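Local coordinates for coenzyme PQQ synthesis protein B (Methylobacterium extorquens, PDB 4Z7R) that adopts a metallo-beta-lactamase fold, binds zinc, acts in the biosynthesis of pyrroloquinoline quinone and may be involved in transport of PQQ or its precursor to the periplasm, at residues V4-A9 / S41-P46; V84-G89 / F106-T111; A212-G217 / V262-N267. One frame throughout, in Å; residues are numbered along the deposited sequence.

Contact 1. Residues V4-A9 / S41-P46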
ATOM      1  N   VAL A   4      -9.175 -16.491   4.413  1.00  9.16           N
ATOM      2  CA  VAL A   4      -7.772 -16.310   4.070  1.00  9.59           C
ATOM      3  C   VAL A   4      -7.213 -15.083   4.781  0.82 10.50           C
ATOM      4  O   VAL A   4      -7.785 -13.992   4.729  0.91 11.56           O
ATOM      5  CB  VAL A   4      -7.550 -16.200   2.537  1.00 11.62           C
ATOM      6  CG1 VAL A   4      -8.406 -15.104   1.928  0.60 11.75           C
ATOM      7  CG2 VAL A   4      -6.070 -15.984   2.225  0.84 12.45           C
ATOM      8  N   ILE A   5      -6.106 -15.285   5.483  0.98 10.36           N
ATOM      9  CA  ILE A   5      -5.416 -14.188   6.139  0.82 10.07           C
ATOM     10  C   ILE A   5      -4.479 -13.528   5.132  0.90 10.35           C
ATOM     11  O   ILE A   5      -3.467 -14.108   4.745  0.97 10.88           O
ATOM     12  CB  ILE A   5      -4.635 -14.674   7.372  0.99 10.34           C
ATOM     13  CG1 ILE A   5      -5.598 -15.325   8.374  0.98 10.74           C
ATOM     14  CG2 ILE A   5      -3.870 -13.523   8.008  0.83 10.66           C
ATOM     15  CD1 ILE A   5      -4.941 -15.809   9.643  0.84 10.97           C
ATOM     16  N   LEU A   6      -4.841 -12.327   4.691  1.00  9.74           N
ATOM     17  CA  LEU A   6      -4.075 -11.621   3.667  0.99 10.08           C
ATOM     18  C   LEU A   6      -2.848 -10.939   4.259  0.88 10.21           C
ATOM     19  O   LEU A   6      -1.769 -10.955   3.667  0.84 10.53           O
ATOM     20  CB  LEU A   6      -4.953 -10.590   2.957  0.97 10.52           C
ATOM     21  CG  LEU A   6      -6.184 -11.128   2.226  0.64 11.08           C
ATOM     22  CD1 LEU A   6      -6.978  -9.975   1.661  1.00 11.12           C
ATOM     23  CD2 LEU A   6      -5.784 -12.091   1.121  0.96 11.30           C
ATOM     24  N   GLY A   7      -3.027 -10.337   5.429  0.88 10.21           N
ATOM     25  CA  GLY A   7      -1.932  -9.703   6.137  0.85 10.35           C
ATOM     26  C   GLY A   7      -2.033 -10.046   7.607  0.80  9.84           C
ATOM     27  O   GLY A   7      -3.090  -9.886   8.221  0.92 10.78           O
ATOM     28  N   SER A   8      -0.926 -10.500   8.181  1.00  8.85           N
ATOM     29  CA  SER A   8      -0.935 -10.999   9.550  0.86  8.72           C
ATOM     30  C   SER A   8      -0.140 -10.096  10.480  0.80  8.77           C
ATOM     31  O   SER A   8      -0.051 -10.355  11.682  0.91  8.30           O
ATOM     32  CB  SER A   8      -0.375 -12.422   9.604  0.89  9.26           C
ATOM     33  OG  SER A   8       0.881 -12.498   8.945  0.98  9.90           O
ATOM     34  N   ALA A   9       0.435  -9.035   9.927  1.00  9.06           N
ATOM     35  CA  ALA A   9       1.237  -8.117  10.726  0.93  9.58           C
ATOM     36  C   ALA A   9       0.436  -6.910  11.202  0.74 11.18           C
ATOM     37  O   ALA A   9      -0.613  -6.585  10.649  1.00 11.88           O
ATOM     38  CB  ALA A   9       2.453  -7.656   9.941  1.00  8.81           C
ATOM     39  N   SER A  41      -5.230  -7.683   7.442  0.87 10.74           N
ATOM     40  CA  SER A  41      -6.422  -7.812   6.607  0.91 10.29           C
ATOM     41  C   SER A  41      -6.741  -9.285   6.390  0.99  9.57           C
ATOM     42  O   SER A  41      -5.833 -10.104   6.246  0.90 10.01           O
ATOM     43  CB  SER A  41      -6.231  -7.118   5.257  1.00 10.32           C
ATOM     44  OG  SER A  41      -7.366  -7.316   4.428  0.80 10.87           O
ATOM     45  N   ILE A  42      -8.027  -9.626   6.376  1.00  8.91           N
ATOM     46  CA  ILE A  42      -8.446 -10.982   6.037  0.95  9.19           C
ATOM     47  C   ILE A  42      -9.615 -10.934   5.065  0.83  8.67           C
ATOM     48  O   ILE A  42     -10.298  -9.916   4.944  0.97  8.35           O
ATOM     49  CB  ILE A  42      -8.857 -11.819   7.281  1.00 13.33           C
ATOM     50  CG1 ILE A  42     -10.228 -11.381   7.806  1.00 13.67           C
ATOM     51  CG2 ILE A  42      -7.779 -11.758   8.373  1.00 13.20           C
ATOM     52  CD1 ILE A  42     -10.813 -12.323   8.852  1.00 13.58           C
ATOM     53  N   ALA A  43      -9.830 -12.035   4.358  0.92  8.65           N
ATOM     54  CA  ALA A  43     -10.981 -12.154   3.475  0.91  8.53           C
ATOM     55  C   ALA A  43     -11.771 -13.402   3.836  0.80  8.57           C
ATOM     56  O   ALA A  43     -11.192 -14.441   4.151  1.00  8.40           O
ATOM     57  CB  ALA A  43     -10.545 -12.191   2.022  0.86  8.27           C
ATOM     58  N   VAL A  44     -13.094 -13.293   3.810  0.96  9.35           N
ATOM     59  CA  VAL A  44     -13.952 -14.408   4.188  1.00  9.92           C
ATOM     60  C   VAL A  44     -15.031 -14.607   3.130  0.87 10.84           C
ATOM     61  O   VAL A  44     -15.550 -13.636   2.580  1.00 10.87           O
ATOM     62  CB  VAL A  44     -14.604 -14.172   5.575  0.94 10.86           C
ATOM     63  CG1 VAL A  44     -15.523 -15.324   5.947  0.84 11.10           C
ATOM     64  CG2 VAL A  44     -13.535 -13.984   6.644  1.00 10.19           C
ATOM     65  N   SER A  45     -15.363 -15.864   2.846  1.00 11.42           N
ATOM     66  CA  SER A  45     -16.390 -16.186   1.859  0.83 12.07           C
ATOM     67  C   SER A  45     -17.244 -17.364   2.310  0.91 11.84           C
ATOM     68  O   SER A  45     -16.730 -18.324   2.885  1.00 11.89           O
ATOM     69  CB  SER A  45     -15.755 -16.508   0.507  1.00 12.76           C
ATOM     70  OG  SER A  45     -16.735 -16.935  -0.425  0.89 13.38           O
ATOM     71  N   PRO A  46     -18.557 -17.297   2.047  0.80 11.91           N
ATOM     72  CA  PRO A  46     -19.432 -18.433   2.343  0.62 12.50           C
ATOM     73  C   PRO A  46     -19.361 -19.519   1.271  1.00 13.77           C
ATOM     74  O   PRO A  46     -19.750 -20.656   1.532  0.89 14.48           O
ATOM     75  CB  PRO A  46     -20.821 -17.794   2.388  1.00 11.71           C
ATOM     76  CG  PRO A  46     -20.731 -16.677   1.403  0.93 11.97           C
ATOM     77  CD  PRO A  46     -19.308 -16.146   1.513  1.00 11.31           C
TER

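Contact 2. Residues V84-G89 / F106-T111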
ATOM      1  N   VAL A  84     -16.366  -4.495   1.574  1.00  8.79           N
ATOM      2  CA  VAL A  84     -15.271  -4.236   2.497  1.00  9.61           C
ATOM      3  C   VAL A  84     -15.840  -3.758   3.824  0.78 10.46           C
ATOM      4  O   VAL A  84     -16.737  -2.913   3.858  0.86 10.89           O
ATOM      5  CB  VAL A  84     -14.283  -3.187   1.942  0.81 10.04           C
ATOM      6  CG1 VAL A  84     -13.151  -2.933   2.938  0.87 10.17           C
ATOM      7  CG2 VAL A  84     -13.726  -3.643   0.607  1.00 10.68           C
ATOM      8  N   LEU A  85     -15.344  -4.337   4.910  0.95 10.57           N
ATOM      9  CA  LEU A  85     -15.733  -3.928   6.252  0.92 10.88           C
ATOM     10  C   LEU A  85     -14.511  -3.424   7.020  0.95 10.92           C
ATOM     11  O   LEU A  85     -13.467  -4.071   7.028  0.92 11.61           O
ATOM     12  CB  LEU A  85     -16.402  -5.088   6.997  1.00 11.26           C
ATOM     13  CG  LEU A  85     -16.537  -4.965   8.515  0.71 11.77           C
ATOM     14  CD1 LEU A  85     -17.519  -3.864   8.884  0.84 12.07           C
ATOM     15  CD2 LEU A  85     -16.967  -6.295   9.120  0.68 11.83           C
ATOM     16  N   LEU A  86     -14.650  -2.266   7.656  1.00 10.64           N
ATOM     17  CA  LEU A  86     -13.589  -1.712   8.498  1.00  9.84           C
ATOM     18  C   LEU A  86     -13.864  -1.952   9.978  0.72 10.96           C
ATOM     19  O   LEU A  86     -14.966  -1.689  10.456  1.00 11.40           O
ATOM     20  CB  LEU A  86     -13.428  -0.214   8.245  0.91  9.58           C
ATOM     21  CG  LEU A  86     -13.302   0.222   6.787  0.78  9.07           C
ATOM     22  CD1 LEU A  86     -13.320   1.743   6.681  1.00  9.05           C
ATOM     23  CD2 LEU A  86     -12.039  -0.350   6.176  1.00  7.93           C
ATOM     24  N   THR A  87     -12.867  -2.462  10.697  0.91 11.65           N
ATOM     25  CA  THR A  87     -13.015  -2.701  12.130  0.87 12.30           C
ATOM     26  C   THR A  87     -12.554  -1.498  12.961  0.82 12.28           C
ATOM     27  O   THR A  87     -12.944  -1.352  14.120  1.00 12.13           O
ATOM     28  CB  THR A  87     -12.234  -3.957  12.578  0.91 13.15           C
ATOM     29  OG1 THR A  87     -10.836  -3.785  12.312  0.91 13.40           O
ATOM     30  CG2 THR A  87     -12.742  -5.185  11.841  0.88 13.66           C
ATOM     31  N   ASN A  88     -11.719  -0.649  12.370  0.86 12.90           N
ATOM     32  CA  ASN A  88     -11.341   0.617  12.997  0.85 13.29           C
ATOM     33  C   ASN A  88     -10.774   1.587  11.961  0.57 12.51           C
ATOM     34  O   ASN A  88     -10.710   1.263  10.775  0.96 11.76           O
ATOM     35  CB  ASN A  88     -10.356   0.386  14.158  1.00 14.50           C
ATOM     36  CG  ASN A  88      -8.902   0.289  13.713  0.94 15.29           C
ATOM     37  OD1 ASN A  88      -8.592  -0.013  12.561  0.82 15.80           O
ATOM     38  ND2 ASN A  88      -7.995   0.528  14.654  0.36 15.37           N
ATOM     39  N   GLY A  89     -10.373   2.772  12.407  0.86 12.63           N
ATOM     40  CA  GLY A  89      -9.931   3.819  11.504  0.98 12.76           C
ATOM     41  C   GLY A  89      -8.425   3.982  11.362  0.96 12.84           C
ATOM     42  O   GLY A  89      -7.961   4.987  10.825  0.84 13.59           O
ATOM     43  N   PHE A 106     -18.643  -1.982  -5.161  0.95 15.15           N
ATOM     44  CA  PHE A 106     -18.739  -2.795  -3.954  1.00 14.26           C
ATOM     45  C   PHE A 106     -19.380  -1.955  -2.859  1.00 13.86           C
ATOM     46  O   PHE A 106     -19.596  -0.757  -3.042  1.00 14.25           O
ATOM     47  CB  PHE A 106     -17.367  -3.323  -3.511  1.00 13.79           C
ATOM     48  CG  PHE A 106     -16.386  -2.252  -3.121  0.84 12.93           C
ATOM     49  CD1 PHE A 106     -15.566  -1.664  -4.070  0.95 12.42           C
ATOM     50  CD2 PHE A 106     -16.263  -1.853  -1.797  0.92 12.41           C
ATOM     51  CE1 PHE A 106     -14.654  -0.689  -3.711  0.95 11.70           C
ATOM     52  CE2 PHE A 106     -15.355  -0.877  -1.432  0.92 12.43           C
ATOM     53  CZ  PHE A 106     -14.549  -0.294  -2.387  0.90 11.91           C
ATOM     54  N   THR A 107     -19.707  -2.582  -1.734  1.00 13.31           N
ATOM     55  CA  THR A 107     -20.268  -1.848  -0.607  1.00 13.23           C
ATOM     56  C   THR A 107     -19.251  -1.760   0.526  0.98 13.03           C
ATOM     57  O   THR A 107     -18.696  -2.772   0.961  0.95 13.40           O
ATOM     58  CB  THR A 107     -21.569  -2.490  -0.079  0.92 13.64           C
ATOM     59  OG1 THR A 107     -22.531  -2.575  -1.139  0.99 13.71           O
ATOM     60  CG2 THR A 107     -22.152  -1.648   1.045  0.89 14.20           C
ATOM     61  N   LEU A 108     -18.997  -0.540   0.983  1.00 12.40           N
ATOM     62  CA  LEU A 108     -18.106  -0.304   2.108  0.96 12.56           C
ATOM     63  C   LEU A 108     -18.904  -0.176   3.403  0.84 11.50           C
ATOM     64  O   LEU A 108     -19.761   0.701   3.529  1.00 10.60           O
ATOM     65  CB  LEU A 108     -17.264   0.950   1.865  1.00 12.67           C
ATOM     66  CG  LEU A 108     -16.319   1.397   2.979  0.67 13.43           C
ATOM     67  CD1 LEU A 108     -15.296   0.311   3.279  1.00 13.79           C
ATOM     68  CD2 LEU A 108     -15.630   2.691   2.583  1.00 13.61           C
ATOM     69  N   TYR A 109     -18.617  -1.059   4.356  1.00 11.45           N
ATOM     70  CA  TYR A 109     -19.309  -1.084   5.643  0.80 13.12           C
ATOM     71  C   TYR A 109     -18.420  -0.623   6.790  0.80 13.44           C
ATOM     72  O   TYR A 109     -17.247  -0.989   6.861  1.00 13.48           O
ATOM     73  CB  TYR A 109     -19.814  -2.491   5.966  1.00 13.81           C
ATOM     74  CG  TYR A 109     -20.835  -3.058   5.007  0.68 13.35           C
ATOM     75  CD1 TYR A 109     -22.196  -2.854   5.207  0.89 13.39           C
ATOM     76  CD2 TYR A 109     -20.441  -3.830   3.924  0.92 12.87           C
ATOM     77  CE1 TYR A 109     -23.136  -3.391   4.337  1.00 12.85           C
ATOM     78  CE2 TYR A 109     -21.369  -4.371   3.053  0.89 12.60           C
ATOM     79  CZ  TYR A 109     -22.714  -4.149   3.264  0.85 12.49           C
ATOM     80  OH  TYR A 109     -23.633  -4.683   2.392  1.00 12.10           O
ATOM     81  N   ALA A 110     -18.990   0.178   7.685  0.94 13.19           N
ATOM     82  CA  ALA A 110     -18.326   0.562   8.929  0.93 12.88           C
ATOM     83  C   ALA A 110     -19.343   1.164   9.892  0.67 13.20           C
ATOM     84  O   ALA A 110     -20.480   1.433   9.513  0.98 14.20           O
ATOM     85  CB  ALA A 110     -17.192   1.543   8.664  1.00 11.75           C
ATOM     86  N   THR A 111     -18.945   1.348  11.146  1.00 12.09           N
ATOM     87  CA  THR A 111     -19.792   2.056  12.098  0.97 12.21           C
ATOM     88  C   THR A 111     -19.936   3.504  11.630  0.91 11.23           C
ATOM     89  O   THR A 111     -19.109   3.977  10.847  0.86 10.39           O
ATOM     90  CB  THR A 111     -19.211   2.010  13.520  0.87 12.23           C
ATOM     91  OG1 THR A 111     -17.941   2.675  13.542  1.00 12.04           O
ATOM     92  CG2 THR A 111     -19.044   0.568  13.973  1.00 11.72           C
TER
HETATM   93  O   HOH W   1     -16.395   0.266  11.684  1.00 28.54           O

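Contact 3. Residues A212-G217 / V262-N267. With ZN (zinc ion), chain D.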
ATOM      1  N   ALA A 212     -13.479 -20.475  15.375  0.93  9.39           N
ATOM      2  CA  ALA A 212     -12.164 -19.854  15.285  0.89 10.15           C
ATOM      3  C   ALA A 212     -12.165 -18.446  15.857  0.78 10.67           C
ATOM      4  O   ALA A 212     -13.136 -17.701  15.707  0.91 11.12           O
ATOM      5  CB  ALA A 212     -11.683 -19.829  13.841  1.00 10.15           C
ATOM      6  N   LEU A 213     -11.067 -18.097  16.520  0.89 10.33           N
ATOM      7  CA  LEU A 213     -10.837 -16.734  16.975  0.89  9.58           C
ATOM      8  C   LEU A 213      -9.550 -16.190  16.368  0.85  9.16           C
ATOM      9  O   LEU A 213      -8.482 -16.774  16.530  0.97  9.66           O
ATOM     10  CB  LEU A 213     -10.761 -16.663  18.504  1.00  9.06           C
ATOM     11  CG  LEU A 213     -10.277 -15.313  19.043  0.83  9.31           C
ATOM     12  CD1 LEU A 213     -11.281 -14.201  18.747  1.00  8.81           C
ATOM     13  CD2 LEU A 213      -9.981 -15.394  20.536  0.68  9.64           C
ATOM     14  N   LEU A 214      -9.662 -15.080  15.652  1.00  8.54           N
ATOM     15  CA  LEU A 214      -8.488 -14.375  15.161  0.94  9.70           C
ATOM     16  C   LEU A 214      -8.362 -13.101  15.980  0.74 10.14           C
ATOM     17  O   LEU A 214      -9.229 -12.226  15.918  0.88 10.29           O
ATOM     18  CB  LEU A 214      -8.599 -14.080  13.664  1.00  9.62           C
ATOM     19  CG  LEU A 214      -8.159 -15.182  12.689  1.00  9.81           C
ATOM     20  CD1 LEU A 214      -8.859 -16.517  12.944  1.00 10.41           C
ATOM     21  CD2 LEU A 214      -8.381 -14.727  11.256  1.00  8.93           C
ATOM     22  N   PHE A 215      -7.288 -13.006  16.757  1.00 10.47           N
ATOM     23  CA  PHE A 215      -7.212 -12.008  17.820  0.93 10.44           C
ATOM     24  C   PHE A 215      -5.910 -11.204  17.839  0.94 10.62           C
ATOM     25  O   PHE A 215      -4.847 -11.706  17.467  0.83 10.72           O
ATOM     26  CB  PHE A 215      -7.415 -12.693  19.175  1.00  9.87           C
ATOM     27  CG  PHE A 215      -7.594 -11.738  20.319  0.91 10.90           C
ATOM     28  CD1 PHE A 215      -8.829 -11.158  20.568  0.92 11.05           C
ATOM     29  CD2 PHE A 215      -6.533 -11.429  21.154  0.90 11.26           C
ATOM     30  CE1 PHE A 215      -8.999 -10.278  21.623  0.73 11.16           C
ATOM     31  CE2 PHE A 215      -6.697 -10.552  22.214  0.79 11.29           C
ATOM     32  CZ  PHE A 215      -7.932  -9.976  22.448  0.87 11.43           C
ATOM     33  N   ASP A 216      -6.037  -9.949  18.267  1.00 10.52           N
ATOM     34  CA  ASP A 216      -4.926  -9.029  18.524  1.00 10.90           C
ATOM     35  C   ASP A 216      -3.723  -9.746  19.130  0.97 11.02           C
ATOM     36  O   ASP A 216      -3.778 -10.211  20.266  0.94 11.64           O
ATOM     37  CB  ASP A 216      -5.416  -7.907  19.451  0.99 11.67           C
ATOM     38  CG  ASP A 216      -4.435  -6.750  19.577  0.90 11.95           C
ATOM     39  OD1 ASP A 216      -3.209  -6.939  19.428  0.98 12.98           O
ATOM     40  OD2 ASP A 216      -4.912  -5.625  19.840  0.84 11.72           O
ATOM     41  N   GLY A 217      -2.639  -9.813  18.364  0.93 10.65           N
ATOM     42  CA  GLY A 217      -1.389 -10.380  18.838  0.94 10.18           C
ATOM     43  C   GLY A 217      -0.234  -9.405  18.690  0.98  9.95           C
ATOM     44  O   GLY A 217       0.906  -9.811  18.462  1.00  9.20           O
ATOM     45  N   VAL A 262      -6.050 -18.126  16.904  1.00  9.81           N
ATOM     46  CA  VAL A 262      -5.047 -17.598  15.983  1.00 10.62           C
ATOM     47  C   VAL A 262      -4.728 -16.135  16.278  1.00  9.78           C
ATOM     48  O   VAL A 262      -5.626 -15.299  16.357  0.96 10.70           O
ATOM     49  CB  VAL A 262      -5.504 -17.712  14.509  0.97 11.97           C
ATOM     50  CG1 VAL A 262      -4.395 -17.240  13.574  1.00 12.62           C
ATOM     51  CG2 VAL A 262      -5.920 -19.137  14.178  0.98 12.85           C
ATOM     52  N   PHE A 263      -3.445 -15.834  16.451  0.98 10.02           N
ATOM     53  CA  PHE A 263      -3.009 -14.455  16.618  0.81  9.23           C
ATOM     54  C   PHE A 263      -2.790 -13.793  15.267  0.83  8.36           C
ATOM     55  O   PHE A 263      -2.110 -14.347  14.410  0.94  8.03           O
ATOM     56  CB  PHE A 263      -1.718 -14.378  17.437  1.00  9.06           C
ATOM     57  CG  PHE A 263      -1.926 -14.490  18.918  0.91  8.69           C
ATOM     58  CD1 PHE A 263      -2.717 -13.571  19.588  1.00  8.79           C
ATOM     59  CD2 PHE A 263      -1.311 -15.495  19.643  1.00  8.23           C
ATOM     60  CE1 PHE A 263      -2.904 -13.662  20.956  0.90  8.96           C
ATOM     61  CE2 PHE A 263      -1.489 -15.588  21.012  0.99  9.17           C
ATOM     62  CZ  PHE A 263      -2.290 -14.673  21.667  0.74  9.27           C
ATOM     63  N   VAL A 264      -3.375 -12.615  15.084  1.00  8.36           N
ATOM     64  CA  VAL A 264      -3.089 -11.779  13.925  1.00  8.98           C
ATOM     65  C   VAL A 264      -2.651 -10.398  14.404  0.82  9.25           C
ATOM     66  O   VAL A 264      -2.557 -10.162  15.611  0.93  9.38           O
ATOM     67  CB  VAL A 264      -4.314 -11.651  12.990  0.88  9.88           C
ATOM     68  CG1 VAL A 264      -4.724 -13.019  12.467  0.84 10.01           C
ATOM     69  CG2 VAL A 264      -5.476 -10.988  13.716  0.93 11.04           C
ATOM     70  N   HIS A 265      -2.383  -9.496  13.461  1.00  9.27           N
ATOM     71  CA  HIS A 265      -1.990  -8.123  13.775  0.92  9.71           C
ATOM     72  C   HIS A 265      -0.757  -8.098  14.673  0.94  8.74           C
ATOM     73  O   HIS A 265      -0.712  -7.369  15.662  0.93  8.96           O
ATOM     74  CB  HIS A 265      -3.150  -7.373  14.444  0.97 10.62           C
ATOM     75  CG  HIS A 265      -2.981  -5.887  14.468  0.61 11.05           C
ATOM     76  ND1 HIS A 265      -2.267  -5.234  15.451  0.86 11.61           N
ATOM     77  CD2 HIS A 265      -3.446  -4.924  13.638  0.73 11.35           C
ATOM     78  CE1 HIS A 265      -2.293  -3.935  15.220  0.91 12.01           C
ATOM     79  NE2 HIS A 265      -3.002  -3.719  14.125  0.79 11.90           N
ATOM     80  N   ILE A 266       0.233  -8.915  14.332  1.00  7.86           N
ATOM     81  CA  ILE A 266       1.453  -9.036  15.123  1.00  8.24           C
ATOM     82  C   ILE A 266       2.504  -7.998  14.729  0.87  8.80           C
ATOM     83  O   ILE A 266       2.889  -7.913  13.565  1.00  8.57           O
ATOM     84  CB  ILE A 266       2.042 -10.448  14.985  0.75  8.63           C
ATOM     85  CG1 ILE A 266       0.972 -11.488  15.337  1.00  9.45           C
ATOM     86  CG2 ILE A 266       3.259 -10.606  15.875  0.98  8.47           C
ATOM     87  CD1 ILE A 266       1.242 -12.863  14.781  0.73  9.88           C
ATOM     88  N   ASN A 267       2.973  -7.213  15.697  0.97  9.76           N
ATOM     89  CA  ASN A 267       3.943  -6.162  15.390  0.86  9.53           C
ATOM     90  C   ASN A 267       5.313  -6.741  15.079  0.89  9.55           C
ATOM     91  O   ASN A 267       5.660  -7.822  15.551  0.98  9.40           O
ATOM     92  CB  ASN A 267       4.060  -5.161  16.538  0.86  9.66           C
ATOM     93  CG  ASN A 267       4.657  -3.837  16.092  0.78  9.37           C
ATOM     94  OD1 ASN A 267       4.199  -3.242  15.121  0.92  9.22           O
ATOM     95  ND2 ASN A 267       5.695  -3.381  16.789  1.00  8.71           N
TER
HETATM   96 ZN    ZN D 302      -3.109  -1.795  13.270  0.53 23.38          ZN
HETATM   97  O   HOH W   2      -1.144  -0.986  14.060  1.00 21.81           O
HETATM   98  O   HOH W   3      -5.074  -1.371  13.564  0.87 27.25           O

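Contact 1. Residues V4-A9 / S41-P46
Val4 and Ala43 form a hydrogen-bonded antiparallel pair, and a classic beta bulge follows where Leu6 and Gly7 both face Ser41. The strands 2-5 and 41-45 are neighbours in one of the two mixed sheets of this metallo-beta-lactamase fold. Val4 N donates to Ala43 O at 2.9 Å, and Ala43 N returns the bond to Val4 O at 2.9 Å. Both bonds are almost straight. Val4 O also receives a CA-H...O contact from Ile42 CA. In the non-hydrogen-bonded pair, the Ile5 backbone bonds outward to Gly294 and Leu295, and that of Ile42 to Leu54. At the bulge Ser41 O is gripped twice. Gly7 N lies in the plane of that carbonyl, on a lone pair, 2.9 Å from Ser41 O. The bond from Leu6 N to the same oxygen is weak and bent, with 129° at the hydrogen. Ser41 N then donates to Gly7 O at 3.2 Å, which closes the ladder. The hydroxyl of Ser41 turns to the end of strand 51-54, where its hydrogen bonds are to Asn55 O, the stronger partner, and Leu54 O. The apolar groups lie on both faces. Ile5 CG1 meets Ile42 CG2 on one face, the two side chains crossing at a slant. On the other, Leu6 CD1 comes near Ala43 CB. Val4 CG1 stands between its own backbone N and carbonyl carbon (chi1 55°) and reaches Ala43 CB at 3.6 Å.

Contact 2. Residues V84-G89 / F106-T111
A beta-alpha-beta unit, made of strand 81-85, helix 91-94 and strand 106-110, brings Val84 and Leu85 beside Leu108 and Tyr109 as parallel pairs. Three backbone bonds zigzag between the strands. Val84 N donates to Thr107 O, Tyr109 N to Val84 O at 2.7 Å, and Leu86 N to Tyr109 O at 3.0 Å. Beyond the last of these, a water continues the link. It donates to Leu86 O at 2.7 Å and accepts from Thr111 N. Thr111 is the N-cap of helix 112-119.

On one face, Val84 touches two side chains of the other strand. Its CG2 slants against the Phe106 ring, 3.8 Å from Phe106 CE2. Its CB meets Leu108 CD1 at 3.9 Å. With chi2 at 60°, Leu108 CD1 also touches Leu86 CG, at 4.0 Å, and helix 112-119 covers Leu86, Leu108 and Ala110. On the other face, Leu85 and Tyr109 cross at about a right angle, with Leu85 CD1 4.0 Å from Tyr109 CB. Val84 O lies at the edge of the Tyr109 ring, near its plane. Thr107 CG2 covers one face of that ring toward its rim, and the ring also meets Phe143. The beta-alpha-beta crossover, mostly loop with the short helix 91-94, and helix 112-119 packed over the sheet fit the alpha-beta/beta-alpha sandwich of the metallo-beta-lactamase fold.

Contact 3. Residues A212-G217 / V262-N267
Strands 212-216 and 262-264 run parallel with their axes 35° apart, and Leu214, Phe215 and Asp216 pair with Val262, Phe263 and Val264 in a sheet of the metallo-beta-lactamase fold. Four backbone bonds join them. Val262 N donates to Leu213 O, Phe215 N to Val262 O, Val264 N to Phe215 O, and Gly217 N to Val264 O. The last is 2.8 Å long and is bent to 138° at the hydrogen, where the strands end.

On one face, Leu214 and Val262 lie side by side and point the same way. Leu214 CD1 is 3.9 Å from Val262 CB, and Leu214 CG is 4.1 Å from Val264 CG1. On the other face, Phe263 CE1 approaches the edge of the Phe215 ring, near its plane, 4.3 Å from Phe215 CD2. The Phe263 ring turns its own edge to the oxygens of Phe215 and Asp216, and it stacks on Trp288. Gly217, which has no side chain, packs its CA against the Phe263 ring, 3.5 Å from Phe263 CD1. Its carbonyl lies close to the next loop, with Gly217 O 3.5 Å from Ile266 CG1.

Past the strand ends the chain carries the metal ligand. Thr218 is the second-shell partner of His265, its OG1 hydrogen-bonded to His265 ND1. Asp216 holds Thr218 in turn, through a hydrogen bond between Asp216 OD1 and Thr218 OG1. The other carboxylate oxygen, Asp216 OD2, is hydrogen-bonded to His240 ND1 and Cys196 N. Asp92 and two waters complete the ligands of the zinc. His265 NE2 binds this zinc ion at 2.1 Å.

All three contacts are buried, and each joins neighbouring strands. Contacts 1 and 2 belong to the same seven-stranded sheet, with strand 51-54 alone between them, and do not touch. Contact 3 lies in the other sheet. Contacts 1 and 3 meet: between the two sheets Ile5 packs on Leu214 and Val264; beyond the strand ends, Ser8 O lies 3.0 Å from Ile266 N, a probable hydrogen bond. Their chemistry differs with place. Contact 1 is antiparallel and interrupted by a bulge. Contact 2 is parallel, lies farthest from the centre of the chain and ends in a water bridge. Contact 3 is parallel and leads into a zinc site.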